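Local coordinates for protein purine nucleoside phosphorylase (Grouper iridovirus, PDB 3KHS) that probably catalyses the reversible phosphorolysis of purine nucleosides in the salvage of purines, at residues B[11-14]-B[15-19]; B[87-90]-B[91-94]; B[171-174]-B[175-178]. All coordinates share one frame; numbering follows the deposited sequence.

Contact 1: B[11-14]-B[15-19]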
ATOM      1  N   ALA B  11       8.085 -25.503 -15.894  1.00 33.33           N
ATOM      2  CA  ALA B  11       7.159 -26.091 -16.861  1.00 40.85           C
ATOM      3  C   ALA B  11       7.805 -27.284 -17.568  1.00 46.56           C
ATOM      4  O   ALA B  11       7.202 -28.351 -17.667  1.00 46.68           O
ATOM      5  CB  ALA B  11       6.708 -25.042 -17.899  1.00 39.12           C
ATOM      6  N   ALA B  12       9.035 -27.103 -18.051  1.00 45.42           N
ATOM      7  CA  ALA B  12       9.730 -28.175 -18.736  1.00 44.34           C
ATOM      8  C   ALA B  12       9.826 -29.409 -17.845  1.00 46.37           C
ATOM      9  O   ALA B  12       9.775 -30.535 -18.335  1.00 49.30           O
ATOM     10  CB  ALA B  12      11.117 -27.718 -19.166  1.00 42.31           C
ATOM     11  N   TRP B  13       9.947 -29.205 -16.537  1.00 43.69           N
ATOM     12  CA  TRP B  13      10.053 -30.327 -15.612  1.00 41.94           C
ATOM     13  C   TRP B  13       8.715 -31.030 -15.451  1.00 47.42           C
ATOM     14  O   TRP B  13       8.654 -32.250 -15.276  1.00 51.25           O
ATOM     15  CB  TRP B  13      10.571 -29.842 -14.252  1.00 30.40           C
ATOM     16  CG  TRP B  13      10.722 -30.901 -13.212  1.00 26.49           C
ATOM     17  CD1 TRP B  13      11.867 -31.589 -12.902  1.00 24.28           C
ATOM     18  CD2 TRP B  13       9.714 -31.373 -12.294  1.00 25.65           C
ATOM     19  NE1 TRP B  13      11.637 -32.458 -11.845  1.00 23.19           N
ATOM     20  CE2 TRP B  13      10.325 -32.344 -11.457  1.00 27.04           C
ATOM     21  CE3 TRP B  13       8.366 -31.068 -12.092  1.00 29.97           C
ATOM     22  CZ2 TRP B  13       9.629 -33.003 -10.441  1.00 26.42           C
ATOM     23  CZ3 TRP B  13       7.671 -31.731 -11.072  1.00 35.66           C
ATOM     24  CH2 TRP B  13       8.310 -32.686 -10.261  1.00 30.80           C
ATOM     25  N   LEU B  14       7.634 -30.262 -15.499  1.00 48.30           N
ATOM     26  CA  LEU B  14       6.309 -30.857 -15.364  1.00 50.12           C
ATOM     27  C   LEU B  14       5.986 -31.561 -16.671  1.00 52.78           C
ATOM     28  O   LEU B  14       5.409 -32.643 -16.671  1.00 51.39           O
ATOM     29  CB  LEU B  14       5.243 -29.789 -15.079  1.00 43.92           C
ATOM     30  CG  LEU B  14       5.209 -29.159 -13.678  1.00 35.88           C
ATOM     31  CD1 LEU B  14       4.552 -27.773 -13.744  1.00 29.93           C
ATOM     32  CD2 LEU B  14       4.492 -30.074 -12.727  1.00 30.60           C
ATOM     33  N   ASN B  15       6.375 -30.948 -17.785  1.00 54.20           N
ATOM     34  CA  ASN B  15       6.096 -31.521 -19.092  1.00 55.70           C
ATOM     35  C   ASN B  15       6.647 -32.915 -19.274  1.00 56.97           C
ATOM     36  O   ASN B  15       6.083 -33.718 -20.003  1.00 59.07           O
ATOM     37  CB  ASN B  15       6.624 -30.613 -20.188  1.00 55.13           C
ATOM     38  CG  ASN B  15       5.577 -29.661 -20.677  1.00 54.57           C
ATOM     39  OD1 ASN B  15       5.884 -28.608 -21.242  1.00 50.91           O
ATOM     40  ND2 ASN B  15       4.315 -30.030 -20.470  1.00 57.43           N
ATOM     41  N   LYS B  16       7.748 -33.211 -18.606  1.00 59.68           N
ATOM     42  CA  LYS B  16       8.344 -34.529 -18.720  1.00 64.27           C
ATOM     43  C   LYS B  16       7.319 -35.610 -18.405  1.00 65.90           C
ATOM     44  O   LYS B  16       7.368 -36.710 -18.957  1.00 67.90           O
ATOM     45  CB  LYS B  16       9.547 -34.662 -17.769  1.00 64.16           C
ATOM     46  CG  LYS B  16      10.871 -34.151 -18.358  1.00 64.78           C
ATOM     47  CD  LYS B  16      11.983 -34.035 -17.306  1.00 68.46           C
ATOM     48  CE  LYS B  16      12.268 -35.349 -16.591  1.00 69.15           C
ATOM     49  NZ  LYS B  16      13.006 -35.105 -15.322  1.00 68.55           N
ATOM     50  N   GLN B  17       6.370 -35.285 -17.539  1.00 64.84           N
ATOM     51  CA  GLN B  17       5.368 -36.256 -17.121  1.00 60.39           C
ATOM     52  C   GLN B  17       4.006 -36.113 -17.799  1.00 60.74           C
ATOM     53  O   GLN B  17       3.022 -36.692 -17.342  1.00 62.48           O
ATOM     54  CB  GLN B  17       5.250 -36.171 -15.591  1.00 59.80           C
ATOM     55  CG  GLN B  17       6.622 -36.344 -14.894  1.00 59.14           C
ATOM     56  CD  GLN B  17       6.795 -35.549 -13.590  1.00 62.11           C
ATOM     57  OE1 GLN B  17       6.013 -35.695 -12.640  1.00 57.51           O
ATOM     58  NE2 GLN B  17       7.844 -34.715 -13.538  1.00 52.88           N
ATOM     59  N   LEU B  18       3.955 -35.378 -18.906  1.00 60.28           N
ATOM     60  CA  LEU B  18       2.686 -35.163 -19.595  1.00 61.26           C
ATOM     61  C   LEU B  18       2.631 -35.630 -21.045  1.00 64.18           C
ATOM     62  O   LEU B  18       3.590 -35.477 -21.805  1.00 65.94           O
ATOM     63  CB  LEU B  18       2.303 -33.674 -19.538  1.00 58.54           C
ATOM     64  CG  LEU B  18       2.251 -32.975 -18.176  1.00 53.29           C
ATOM     65  CD1 LEU B  18       1.808 -31.541 -18.396  1.00 48.73           C
ATOM     66  CD2 LEU B  18       1.314 -33.708 -17.222  1.00 47.54           C
ATOM     67  N   GLN B  19       1.481 -36.180 -21.422  1.00 65.73           N
ATOM     68  CA  GLN B  19       1.263 -36.655 -22.776  1.00 70.70           C
ATOM     69  C   GLN B  19       0.700 -35.515 -23.617  1.00 72.91           C
ATOM     70  O   GLN B  19       1.074 -35.336 -24.784  1.00 72.95           O
ATOM     71  CB  GLN B  19       0.301 -37.843 -22.767  1.00 72.56           C
ATOM     72  CG  GLN B  19       0.873 -39.088 -22.096  1.00 76.70           C
ATOM     73  CD  GLN B  19       2.304 -39.382 -22.536  1.00 84.37           C
ATOM     74  OE1 GLN B  19       2.606 -39.414 -23.733  1.00 84.45           O
ATOM     75  NE2 GLN B  19       3.197 -39.598 -21.565  1.00 86.72           N
TER
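Ala11 O receives Asn15 N at 2.7 Å, with the donor lying almost on the line of the carbonyl bond (C=O...N angle 168°): this is the last firm i-to-i+4 bond of helix 3-15. The methyl group of Ala11 lies against Leu103 and Ala102, on the buried side of the helix. One residue on, the bond weakens: Ala12 O is 3.4 Å from Lys16 N and the hydrogen is badly aimed.

Trp13 holds CG anti to the backbone N (chi1 180°), which brings the indole to where the Gln17 amide can reach its face. Gln17 bends at chi2 and lays that amide over the six-membered ring: NE2 stands 3.7 Å above the plane, over the centre of this ring, and the amide is nearly upright on the indole, the planes 82° apart. The same NE2 lies 3.1 Å from Trp13 O. Lys16 lays its CB near that carbonyl, and its NZ ends obliquely off the ring.

Leu14 faces inward, onto Ile50, Val99, Leu65 and Phe67, while its carbonyl takes up the turn. Gln17 N reaches Leu14 O at 2.9 Å from above the carbonyl plane, an i-to-i+3 bond, and Leu18 CG sits 3.5 Å from the same oxygen. A type I turn, Asn15 to Leu18, then leads the chain off toward strand 24-28.

The i-to-i+4 pattern thus gives way, through one weak bond, to an i-to-i+3 bond and a turn, and the polar ends at this exit have partners: the Gln17 amide on the indole face, Asn15 OD1 in a hydrogen bond with Arg21.

Contact 2: B[87-90]-B[91-94]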
ATOM      1  N   GLY B  87       2.826 -14.170   3.324  1.00 29.78           N
ATOM      2  CA  GLY B  87       4.200 -13.707   3.381  1.00 30.67           C
ATOM      3  C   GLY B  87       4.884 -13.680   2.025  1.00 34.01           C
ATOM      4  O   GLY B  87       5.999 -13.184   1.908  1.00 34.82           O
ATOM      5  N   HIS B  88       4.218 -14.202   0.993  1.00 32.55           N
ATOM      6  CA  HIS B  88       4.809 -14.211  -0.336  1.00 32.71           C
ATOM      7  C   HIS B  88       4.689 -12.824  -0.926  1.00 31.73           C
ATOM      8  O   HIS B  88       3.782 -12.107  -0.587  1.00 32.82           O
ATOM      9  CB  HIS B  88       4.071 -15.151  -1.280  1.00 29.13           C
ATOM     10  CG  HIS B  88       3.872 -16.524  -0.744  1.00 22.19           C
ATOM     11  ND1 HIS B  88       4.916 -17.346  -0.403  1.00 29.11           N
ATOM     12  CD2 HIS B  88       2.741 -17.221  -0.483  1.00 27.62           C
ATOM     13  CE1 HIS B  88       4.442 -18.493   0.052  1.00 26.01           C
ATOM     14  NE2 HIS B  88       3.123 -18.443   0.014  1.00 27.80           N
ATOM     15  N   THR B  89       5.610 -12.471  -1.810  1.00 30.99           N
ATOM     16  CA  THR B  89       5.574 -11.207  -2.516  1.00 28.09           C
ATOM     17  C   THR B  89       4.531 -11.425  -3.613  1.00 29.00           C
ATOM     18  O   THR B  89       4.157 -12.559  -3.925  1.00 24.51           O
ATOM     19  CB  THR B  89       6.877 -10.947  -3.231  1.00 31.12           C
ATOM     20  OG1 THR B  89       7.144 -12.073  -4.071  1.00 29.32           O
ATOM     21  CG2 THR B  89       8.011 -10.776  -2.231  1.00 29.88           C
ATOM     22  N   ALA B  90       4.081 -10.345  -4.215  1.00 21.27           N
ATOM     23  CA  ALA B  90       3.074 -10.463  -5.246  1.00 30.26           C
ATOM     24  C   ALA B  90       3.592 -11.319  -6.398  1.00 32.74           C
ATOM     25  O   ALA B  90       2.862 -12.145  -6.947  1.00 28.32           O
ATOM     26  CB  ALA B  90       2.663  -9.078  -5.744  1.00 34.13           C
ATOM     27  N   ALA B  91       4.861 -11.123  -6.742  1.00 33.11           N
ATOM     28  CA  ALA B  91       5.494 -11.872  -7.823  1.00 34.01           C
ATOM     29  C   ALA B  91       5.571 -13.348  -7.468  1.00 37.42           C
ATOM     30  O   ALA B  91       5.250 -14.224  -8.273  1.00 43.81           O
ATOM     31  CB  ALA B  91       6.912 -11.318  -8.107  1.00 25.96           C
ATOM     32  N   ARG B  92       5.998 -13.623  -6.254  1.00 36.20           N
ATOM     33  CA  ARG B  92       6.116 -14.991  -5.791  1.00 36.43           C
ATOM     34  C   ARG B  92       4.755 -15.723  -5.811  1.00 42.49           C
ATOM     35  O   ARG B  92       4.647 -16.840  -6.325  1.00 44.02           O
ATOM     36  CB  ARG B  92       6.671 -14.957  -4.377  1.00 38.89           C
ATOM     37  CG  ARG B  92       7.217 -16.227  -3.906  1.00 48.01           C
ATOM     38  CD  ARG B  92       8.693 -16.327  -4.210  1.00 46.11           C
ATOM     39  NE  ARG B  92       9.089 -17.717  -4.004  1.00 58.15           N
ATOM     40  CZ  ARG B  92       9.168 -18.620  -4.981  1.00 63.17           C
ATOM     41  NH1 ARG B  92       8.906 -18.287  -6.254  1.00 58.76           N
ATOM     42  NH2 ARG B  92       9.449 -19.877  -4.668  1.00 63.90           N
ATOM     43  N   ALA B  93       3.714 -15.098  -5.264  1.00 34.13           N
ATOM     44  CA  ALA B  93       2.399 -15.747  -5.204  1.00 37.30           C
ATOM     45  C   ALA B  93       1.785 -15.910  -6.575  1.00 34.06           C
ATOM     46  O   ALA B  93       0.832 -16.650  -6.744  1.00 26.22           O
ATOM     47  CB  ALA B  93       1.406 -14.939  -4.307  1.00 31.93           C
ATOM     48  N   THR B  94       2.312 -15.198  -7.557  1.00 34.29           N
ATOM     49  CA  THR B  94       1.750 -15.316  -8.893  1.00 34.56           C
ATOM     50  C   THR B  94       2.680 -16.094  -9.825  1.00 35.91           C
ATOM     51  O   THR B  94       2.530 -16.047 -11.056  1.00 34.42           O
ATOM     52  CB  THR B  94       1.434 -13.915  -9.523  1.00 31.03           C
ATOM     53  OG1 THR B  94       2.624 -13.122  -9.587  1.00 21.64           O
ATOM     54  CG2 THR B  94       0.376 -13.199  -8.728  1.00 28.05           C
TER
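Thr89 and Arg92 meet at an angle, the hydroxyl of the first set against the backbone and CB of the second. Thr89 OG1 stands between its own backbone N and carbonyl carbon (chi1 55°), which turns it back over the start of the helix, where it accepts from Arg92 N at 2.9 Å with an N-H...O angle of 154°. Arg92 CB is close to the same oxygen, but beyond CG, which is anti to the backbone N, the chain bends at chi2 and carries the guanidinium away from the threonine. There NH2 is hydrogen-bonded to Asn52 O, and Pro54 lies against the side chain.

Thr89 is thus the N-cap of the short, weakly bonded helix 90-93, which leads almost directly into helix 95-102 in this member of the PNP/MTAP phosphorylase family. Its carbonyl also serves the first turn, since Ala93 N reaches Thr89 O at 2.9 Å in a nearly straight bond (171°).

His88 points its CB at the turn and meets Ala93 CB at 4.0 Å, while Arg92 CG lies obliquely off the imidazole. That ring stands roughly perpendicular to Phe82 and also touches Pro54. On the far end of the turn Thr94 brings both branches to Ala90 O: OG1 at 2.8 Å and CG2 at 3.2 Å. Thr94 N adds a weak bond to that carbonyl. Arg98 NH1 is hydrogen-bonded to Thr94 OG1, and the threonine side chain packs on Pro143 and on Pro220, Glu221 and Val224 of helix 219-227.

Contact 3: B[171-174]-B[175-178]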
ATOM      1  N   ALA B 171     -20.180 -18.092 -18.586  1.00 39.79           N
ATOM      2  CA  ALA B 171     -20.433 -18.374 -17.185  1.00 40.35           C
ATOM      3  C   ALA B 171     -21.860 -18.031 -16.762  1.00 40.32           C
ATOM      4  O   ALA B 171     -22.511 -18.834 -16.098  1.00 42.61           O
ATOM      5  CB  ALA B 171     -19.425 -17.649 -16.308  1.00 40.58           C
ATOM      6  N   ILE B 172     -22.335 -16.848 -17.142  1.00 41.11           N
ATOM      7  CA  ILE B 172     -23.691 -16.406 -16.823  1.00 45.02           C
ATOM      8  C   ILE B 172     -24.735 -17.376 -17.377  1.00 46.15           C
ATOM      9  O   ILE B 172     -25.662 -17.776 -16.681  1.00 49.84           O
ATOM     10  CB  ILE B 172     -23.964 -15.038 -17.431  1.00 42.23           C
ATOM     11  CG1 ILE B 172     -22.977 -14.021 -16.859  1.00 42.26           C
ATOM     12  CG2 ILE B 172     -25.407 -14.646 -17.187  1.00 41.45           C
ATOM     13  CD1 ILE B 172     -23.088 -13.860 -15.373  1.00 36.90           C
ATOM     14  N   SER B 173     -24.560 -17.737 -18.642  1.00 47.34           N
ATOM     15  CA  SER B 173     -25.442 -18.647 -19.348  1.00 49.46           C
ATOM     16  C   SER B 173     -25.389 -20.058 -18.746  1.00 49.57           C
ATOM     17  O   SER B 173     -26.404 -20.764 -18.639  1.00 52.23           O
ATOM     18  CB  SER B 173     -25.014 -18.666 -20.823  1.00 47.25           C
ATOM     19  OG  SER B 173     -25.453 -19.849 -21.465  1.00 59.57           O
ATOM     20  N   ALA B 174     -24.198 -20.470 -18.350  1.00 46.31           N
ATOM     21  CA  ALA B 174     -24.044 -21.787 -17.758  1.00 44.04           C
ATOM     22  C   ALA B 174     -24.783 -21.839 -16.432  1.00 40.98           C
ATOM     23  O   ALA B 174     -25.323 -22.875 -16.048  1.00 40.20           O
ATOM     24  CB  ALA B 174     -22.569 -22.089 -17.547  1.00 37.66           C
ATOM     25  N   ALA B 175     -24.795 -20.707 -15.735  1.00 44.70           N
ATOM     26  CA  ALA B 175     -25.463 -20.592 -14.448  1.00 45.18           C
ATOM     27  C   ALA B 175     -26.962 -20.720 -14.690  1.00 47.75           C
ATOM     28  O   ALA B 175     -27.641 -21.499 -14.013  1.00 46.78           O
ATOM     29  CB  ALA B 175     -25.141 -19.245 -13.809  1.00 42.29           C
ATOM     30  N   ARG B 176     -27.470 -19.954 -15.653  1.00 47.20           N
ATOM     31  CA  ARG B 176     -28.884 -20.010 -16.001  1.00 52.46           C
ATOM     32  C   ARG B 176     -29.228 -21.461 -16.298  1.00 53.51           C
ATOM     33  O   ARG B 176     -30.106 -22.059 -15.675  1.00 56.02           O
ATOM     34  CB  ARG B 176     -29.163 -19.174 -17.250  1.00 55.30           C
ATOM     35  CG  ARG B 176     -30.528 -19.433 -17.886  1.00 60.54           C
ATOM     36  CD  ARG B 176     -30.617 -18.813 -19.277  1.00 68.73           C
ATOM     37  NE  ARG B 176     -29.512 -19.244 -20.143  1.00 78.47           N
ATOM     38  CZ  ARG B 176     -29.376 -20.467 -20.662  1.00 82.56           C
ATOM     39  NH1 ARG B 176     -30.282 -21.412 -20.418  1.00 82.56           N
ATOM     40  NH2 ARG B 176     -28.316 -20.754 -21.418  1.00 80.44           N
ATOM     41  N   GLU B 177     -28.502 -22.021 -17.249  1.00 50.45           N
ATOM     42  CA  GLU B 177     -28.685 -23.392 -17.682  1.00 49.58           C
ATOM     43  C   GLU B 177     -28.702 -24.390 -16.532  1.00 51.67           C
ATOM     44  O   GLU B 177     -29.363 -25.425 -16.614  1.00 50.59           O
ATOM     45  CB  GLU B 177     -27.556 -23.711 -18.645  1.00 56.62           C
ATOM     46  CG  GLU B 177     -27.769 -24.838 -19.607  1.00 61.14           C
ATOM     47  CD  GLU B 177     -26.698 -24.822 -20.699  1.00 63.74           C
ATOM     48  OE1 GLU B 177     -26.482 -23.737 -21.312  1.00 58.73           O
ATOM     49  OE2 GLU B 177     -26.085 -25.891 -20.932  1.00 62.04           O
ATOM     50  N   LEU B 178     -27.965 -24.101 -15.461  1.00 51.82           N
ATOM     51  CA  LEU B 178     -27.929 -25.017 -14.313  1.00 49.33           C
ATOM     52  C   LEU B 178     -28.975 -24.674 -13.260  1.00 48.34           C
ATOM     53  O   LEU B 178     -29.087 -25.368 -12.246  1.00 46.51           O
ATOM     54  CB  LEU B 178     -26.538 -25.038 -13.662  1.00 50.19           C
ATOM     55  CG  LEU B 178     -25.403 -25.703 -14.458  1.00 48.02           C
ATOM     56  CD1 LEU B 178     -24.104 -25.004 -14.120  1.00 44.32           C
ATOM     57  CD2 LEU B 178     -25.324 -27.213 -14.167  1.00 39.18           C
TER
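Ser173 OG and Arg176 CG each stand anti to their own backbone N (chi1 158° and 166°), and a bend at chi3 folds the arginine back so that its guanidinium comes over the serine one turn earlier. This is an i-to-i+3 contact along helix 165-178, which packs on helix 257-279 of the alpha/beta fold.

Arg176 NH2 gives a hydrogen to Ser173 OG at 3.0 Å, a rather bent bond whose acceptor is tilted out of the guanidinium plane. One face of that group also lies over Ser173 O, 3.2 Å from the plane, near its rim. The carbonyl meanwhile takes Glu177 N at 2.8 Å, in line with the regular bonds from Ala175 N to Ala171 O and from Arg176 N to Ile172 O.

Ala174 and Leu178 lie on Leu274, and Ala171 and Ile172 touch Val128. Glu177, extended beyond CG, sends its carboxylate alongside the guanidinium, and Lys278 reaches Ser173 and Glu177 weakly. One arginine nitrogen thus joins serine and glutamate, the salt bridge being the longer of its two links, with Arg176 NH2 3.5 Å from Glu177 OE1.

From the N terminus, contact 1 comes first, where helix 3-15 ends and the chain turns toward strand 24-28. After the strands 42-46, 64-70 and 73-79, contact 2 starts the short helix 90-93, just before helix 95-102. Contact 3 lies much later, late in helix 165-178, ahead of strand 184-191. Each is a local closure within one continuous run, so they follow in series and none nests in or crosses another. Contacts 1 and 2 are related through helix 95-102, which packs on the first and follows the second; their nearest atoms are about 12 Å apart. Contact 3 lies across the chain's centre from contact 2, against helix 257-279 and strand 126-129.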